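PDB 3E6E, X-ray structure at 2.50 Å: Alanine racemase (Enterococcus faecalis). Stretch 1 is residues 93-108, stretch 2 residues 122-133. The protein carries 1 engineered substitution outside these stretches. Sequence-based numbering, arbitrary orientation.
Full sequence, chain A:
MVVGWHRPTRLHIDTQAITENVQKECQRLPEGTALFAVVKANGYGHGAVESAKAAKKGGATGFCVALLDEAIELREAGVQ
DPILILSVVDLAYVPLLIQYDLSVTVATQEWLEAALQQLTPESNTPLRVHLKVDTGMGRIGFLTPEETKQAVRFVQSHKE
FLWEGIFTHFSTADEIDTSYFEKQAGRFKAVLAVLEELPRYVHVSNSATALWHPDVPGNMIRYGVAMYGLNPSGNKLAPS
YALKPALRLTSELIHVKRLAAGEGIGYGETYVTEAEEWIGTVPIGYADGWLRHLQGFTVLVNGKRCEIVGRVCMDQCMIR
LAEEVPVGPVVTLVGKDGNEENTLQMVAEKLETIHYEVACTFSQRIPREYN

Stretch 1 (93-108) YVPLLIQYDLSVTVAT
Stretch 2, residues 122-133: ESNTPLRVHLKV

Stretch 1 runs as a helix, 94-99, turns through Asp101 (phi/psi 37/60) and becomes a strand that pairs in parallel with stretch 2, the two strand axes 26° apart and 4.7 Å at closest approach.

Stretch 2 turns at Ser123 and Asn124, then runs extended from Thr125 to Leu127. Leu127 (t, p) packs its side chain against the helix and the strand: its CD1 lies 4.1 Å from Leu97 CD1 and 4.3 Å from each of Val94 CG1, Ile98 CD1 and Val104 CG2, so one methyl joins helix to sheet.

Arg128 works through both backbone and side chain. Its O accepts from Val104 N at 3.0 Å, while its NH1 forms a salt bridge with Asp101 OD1 at 2.8 Å; the hydrogen bond within it is weak, at 128°.

Val129 (m) sits beside Val104 (m), CA atoms 5.0 Å apart, with CG1 4.2 Å from Val104 CG2. His130, paired with Thr105, uses its backbone twice: its N donates to Val104 O (2.8 Å) and its O accepts from Val106 N (3.0 Å), the alternation of a parallel ladder.

Leu131 pairs with Val106 (p) on the face shared with Val104 and Val129; its CD1 is a tight 3.1 Å from Val106 CG1. Lys132 N closes the ladder on Val106 O at 3.2 Å; its all-t side chain starts sideways, CB 3.7 Å from Thr105 CG2.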

# COMPACT_ATOMS: atom_id res chain seq x y z
N TYR A 93 -10.83 -22.67 -11.14
CA TYR A 93 -10.70 -21.77 -12.30
C TYR A 93 -9.98 -22.36 -13.51
O TYR A 93 -9.54 -21.61 -14.40
CB TYR A 93 -10.01 -20.47 -11.87
CG TYR A 93 -10.59 -19.86 -10.62
CD1 TYR A 93 -9.82 -19.71 -9.46
CD2 TYR A 93 -11.94 -19.47 -10.57
CE1 TYR A 93 -10.37 -19.19 -8.29
CE2 TYR A 93 -12.50 -18.95 -9.40
CZ TYR A 93 -11.71 -18.82 -8.26
OH TYR A 93 -12.26 -18.33 -7.11
N VAL A 94 -9.87 -23.68 -13.57
CA VAL A 94 -9.21 -24.34 -14.70
C VAL A 94 -9.87 -23.93 -16.02
O VAL A 94 -9.19 -23.67 -17.01
CB VAL A 94 -9.26 -25.87 -14.56
CG1 VAL A 94 -8.44 -26.52 -15.66
CG2 VAL A 94 -8.73 -26.29 -13.21
N PRO A 95 -11.22 -23.87 -16.04
CA PRO A 95 -11.92 -23.48 -17.27
C PRO A 95 -11.55 -22.07 -17.74
O PRO A 95 -11.55 -21.80 -18.93
CB PRO A 95 -13.40 -23.64 -16.91
CG PRO A 95 -13.43 -23.53 -15.44
CD PRO A 95 -12.19 -24.27 -15.01
N LEU A 96 -11.23 -21.17 -16.81
CA LEU A 96 -10.84 -19.83 -17.23
C LEU A 96 -9.45 -19.95 -17.84
O LEU A 96 -9.13 -19.30 -18.84
CB LEU A 96 -10.82 -18.86 -16.05
CG LEU A 96 -12.13 -18.57 -15.31
CD1 LEU A 96 -11.88 -17.48 -14.28
CD2 LEU A 96 -13.22 -18.12 -16.28
N LEU A 97 -8.61 -20.79 -17.23
CA LEU A 97 -7.26 -21.03 -17.74
C LEU A 97 -7.34 -21.36 -19.23
O LEU A 97 -6.59 -20.81 -20.05
CB LEU A 97 -6.62 -22.18 -16.99
CG LEU A 97 -6.44 -21.94 -15.49
CD1 LEU A 97 -5.94 -23.18 -14.79
CD2 LEU A 97 -5.47 -20.80 -15.30
N ILE A 98 -8.27 -22.26 -19.57
CA ILE A 98 -8.50 -22.68 -20.95
C ILE A 98 -9.05 -21.49 -21.74
O ILE A 98 -8.65 -21.23 -22.88
CB ILE A 98 -9.54 -23.86 -20.99
CG1 ILE A 98 -8.98 -25.09 -20.25
CG2 ILE A 98 -9.90 -24.21 -22.43
CD1 ILE A 98 -7.68 -25.65 -20.81
N GLN A 99 -9.97 -20.75 -21.11
CA GLN A 99 -10.58 -19.60 -21.76
C GLN A 99 -9.54 -18.58 -22.24
O GLN A 99 -9.57 -18.14 -23.39
CB GLN A 99 -11.57 -18.93 -20.81
CG GLN A 99 -12.65 -18.12 -21.52
CD GLN A 99 -13.55 -17.34 -20.55
OE1 GLN A 99 -14.12 -17.90 -19.61
NE2 GLN A 99 -13.68 -16.04 -20.80
N TYR A 100 -8.61 -18.20 -21.36
CA TYR A 100 -7.58 -17.22 -21.71
C TYR A 100 -6.25 -17.84 -22.11
O TYR A 100 -5.23 -17.15 -22.13
CB TYR A 100 -7.35 -16.26 -20.54
CG TYR A 100 -8.57 -15.46 -20.14
CD1 TYR A 100 -9.56 -16.00 -19.33
CD2 TYR A 100 -8.76 -14.16 -20.61
CE1 TYR A 100 -10.71 -15.28 -19.01
CE2 TYR A 100 -9.90 -13.42 -20.30
CZ TYR A 100 -10.88 -13.99 -19.50
OH TYR A 100 -12.04 -13.28 -19.24
N ASP A 101 -6.26 -19.13 -22.45
CA ASP A 101 -5.06 -19.87 -22.83
C ASP A 101 -3.87 -19.43 -22.01
O ASP A 101 -2.87 -18.96 -22.53
CB ASP A 101 -4.72 -19.70 -24.32
CG ASP A 101 -3.66 -20.69 -24.79
OD1 ASP A 101 -3.92 -21.91 -24.79
OD2 ASP A 101 -2.55 -20.25 -25.16
N LEU A 102 -3.99 -19.60 -20.70
CA LEU A 102 -2.92 -19.21 -19.81
C LEU A 102 -2.13 -20.42 -19.35
O LEU A 102 -2.66 -21.52 -19.25
CB LEU A 102 -3.52 -18.51 -18.60
CG LEU A 102 -4.49 -17.40 -18.97
CD1 LEU A 102 -5.36 -17.07 -17.78
CD2 LEU A 102 -3.72 -16.19 -19.45
N SER A 103 -0.86 -20.20 -19.08
CA SER A 103 -0.03 -21.27 -18.57
C SER A 103 -0.12 -21.20 -17.05
O SER A 103 -0.15 -20.12 -16.47
CB SER A 103 1.41 -21.07 -19.03
OG SER A 103 1.48 -21.15 -20.45
N VAL A 104 -0.18 -22.36 -16.41
CA VAL A 104 -0.30 -22.42 -14.95
C VAL A 104 0.83 -23.21 -14.31
O VAL A 104 1.42 -24.10 -14.92
CB VAL A 104 -1.62 -23.09 -14.52
CG1 VAL A 104 -2.80 -22.37 -15.14
CG2 VAL A 104 -1.62 -24.56 -14.92
N THR A 105 1.11 -22.88 -13.06
CA THR A 105 2.14 -23.57 -12.31
C THR A 105 1.45 -24.71 -11.60
O THR A 105 0.28 -24.61 -11.25
CB THR A 105 2.80 -22.62 -11.29
OG1 THR A 105 3.39 -21.51 -11.98
CG2 THR A 105 3.88 -23.36 -10.49
N VAL A 106 2.16 -25.81 -11.40
CA VAL A 106 1.61 -26.96 -10.71
C VAL A 106 2.70 -27.53 -9.82
O VAL A 106 3.80 -27.83 -10.29
CB VAL A 106 1.10 -28.04 -11.72
CG1 VAL A 106 2.07 -28.19 -12.85
CG2 VAL A 106 0.92 -29.36 -11.01
N ALA A 107 2.41 -27.65 -8.53
CA ALA A 107 3.40 -28.14 -7.58
C ALA A 107 3.01 -29.40 -6.82
O ALA A 107 3.61 -29.73 -5.80
CB ALA A 107 3.75 -27.03 -6.60
N THR A 108 2.01 -30.11 -7.32
CA THR A 108 1.58 -31.35 -6.68
C THR A 108 0.89 -32.30 -7.65
O THR A 108 0.33 -31.88 -8.66
CB THR A 108 0.63 -31.08 -5.50
OG1 THR A 108 -0.30 -30.06 -5.86
CG2 THR A 108 1.41 -30.67 -4.26
N GLU A 122 -10.54 -34.17 -25.83
CA GLU A 122 -10.09 -33.46 -27.02
C GLU A 122 -10.63 -32.03 -27.07
O GLU A 122 -11.22 -31.61 -28.07
CB GLU A 122 -10.55 -34.22 -28.27
CG GLU A 122 -9.42 -34.62 -29.24
CD GLU A 122 -8.40 -35.58 -28.63
OE1 GLU A 122 -7.58 -36.15 -29.39
OE2 GLU A 122 -8.41 -35.77 -27.39
N SER A 123 -10.41 -31.28 -25.99
CA SER A 123 -10.86 -29.89 -25.89
C SER A 123 -10.14 -29.00 -26.90
O SER A 123 -10.38 -27.79 -26.95
CB SER A 123 -10.61 -29.36 -24.47
OG SER A 123 -10.88 -27.97 -24.37
N ASN A 124 -9.27 -29.60 -27.71
CA ASN A 124 -8.47 -28.85 -28.67
C ASN A 124 -7.78 -27.65 -28.03
O ASN A 124 -7.07 -26.90 -28.69
CB ASN A 124 -9.34 -28.39 -29.84
CG ASN A 124 -9.34 -29.38 -30.99
OD1 ASN A 124 -9.79 -30.51 -30.85
ND2 ASN A 124 -8.82 -28.95 -32.14
N THR A 125 -7.99 -27.47 -26.73
CA THR A 125 -7.23 -26.51 -25.95
C THR A 125 -6.55 -27.17 -24.75
O THR A 125 -7.14 -27.28 -23.68
CB THR A 125 -8.12 -25.36 -25.44
OG1 THR A 125 -9.12 -25.88 -24.56
CG2 THR A 125 -8.80 -24.65 -26.61
N PRO A 126 -5.32 -27.62 -24.95
CA PRO A 126 -4.55 -28.28 -23.89
C PRO A 126 -4.21 -27.32 -22.77
O PRO A 126 -4.07 -26.12 -22.99
CB PRO A 126 -3.29 -28.75 -24.60
CG PRO A 126 -3.72 -28.90 -26.02
CD PRO A 126 -4.58 -27.69 -26.22
N LEU A 127 -4.07 -27.86 -21.56
CA LEU A 127 -3.73 -27.05 -20.41
C LEU A 127 -2.22 -26.87 -20.38
O LEU A 127 -1.49 -27.80 -20.03
CB LEU A 127 -4.19 -27.72 -19.11
CG LEU A 127 -3.86 -26.96 -17.81
CD1 LEU A 127 -4.71 -25.71 -17.73
CD2 LEU A 127 -4.11 -27.84 -16.60
N ARG A 128 -1.76 -25.68 -20.77
CA ARG A 128 -0.33 -25.36 -20.79
C ARG A 128 0.16 -25.29 -19.35
O ARG A 128 -0.06 -24.29 -18.67
CB ARG A 128 -0.12 -24.01 -21.49
CG ARG A 128 -1.11 -23.74 -22.63
CD ARG A 128 -0.89 -22.37 -23.28
NE ARG A 128 -0.02 -22.40 -24.45
CZ ARG A 128 -0.41 -22.79 -25.67
NH1 ARG A 128 -1.66 -23.18 -25.87
NH2 ARG A 128 0.45 -22.78 -26.68
N VAL A 129 0.83 -26.34 -18.88
CA VAL A 129 1.33 -26.39 -17.50
C VAL A 129 2.84 -26.31 -17.36
O VAL A 129 3.57 -26.74 -18.23
CB VAL A 129 0.88 -27.68 -16.74
CG1 VAL A 129 -0.57 -28.01 -17.06
CG2 VAL A 129 1.80 -28.83 -17.09
N HIS A 130 3.29 -25.76 -16.24
CA HIS A 130 4.70 -25.65 -15.92
C HIS A 130 4.84 -26.34 -14.57
O HIS A 130 4.12 -26.01 -13.61
CB HIS A 130 5.13 -24.18 -15.81
CG HIS A 130 5.30 -23.50 -17.14
ND1 HIS A 130 6.53 -23.09 -17.60
CD2 HIS A 130 4.40 -23.13 -18.08
CE1 HIS A 130 6.38 -22.51 -18.78
NE2 HIS A 130 5.10 -22.52 -19.09
N LEU A 131 5.75 -27.31 -14.48
CA LEU A 131 5.95 -28.06 -13.24
C LEU A 131 7.03 -27.44 -12.38
O LEU A 131 8.21 -27.54 -12.70
CB LEU A 131 6.29 -29.52 -13.56
CG LEU A 131 5.13 -30.50 -13.79
CD1 LEU A 131 4.05 -29.86 -14.62
CD2 LEU A 131 5.67 -31.76 -14.49
N LYS A 132 6.64 -26.81 -11.28
CA LYS A 132 7.65 -26.20 -10.42
C LYS A 132 8.21 -27.19 -9.40
O LYS A 132 7.46 -27.80 -8.63
CB LYS A 132 7.11 -24.97 -9.68
CG LYS A 132 8.24 -24.17 -8.97
CD LYS A 132 7.75 -23.08 -8.00
CE LYS A 132 8.93 -22.39 -7.29
NZ LYS A 132 8.52 -21.35 -6.29
N VAL A 133 9.52 -27.34 -9.41
CA VAL A 133 10.20 -28.21 -8.47
C VAL A 133 10.91 -27.34 -7.41
O VAL A 133 11.63 -26.40 -7.74
CB VAL A 133 11.21 -29.14 -9.21
CG1 VAL A 133 11.81 -28.42 -10.39
CG2 VAL A 133 12.30 -29.59 -8.27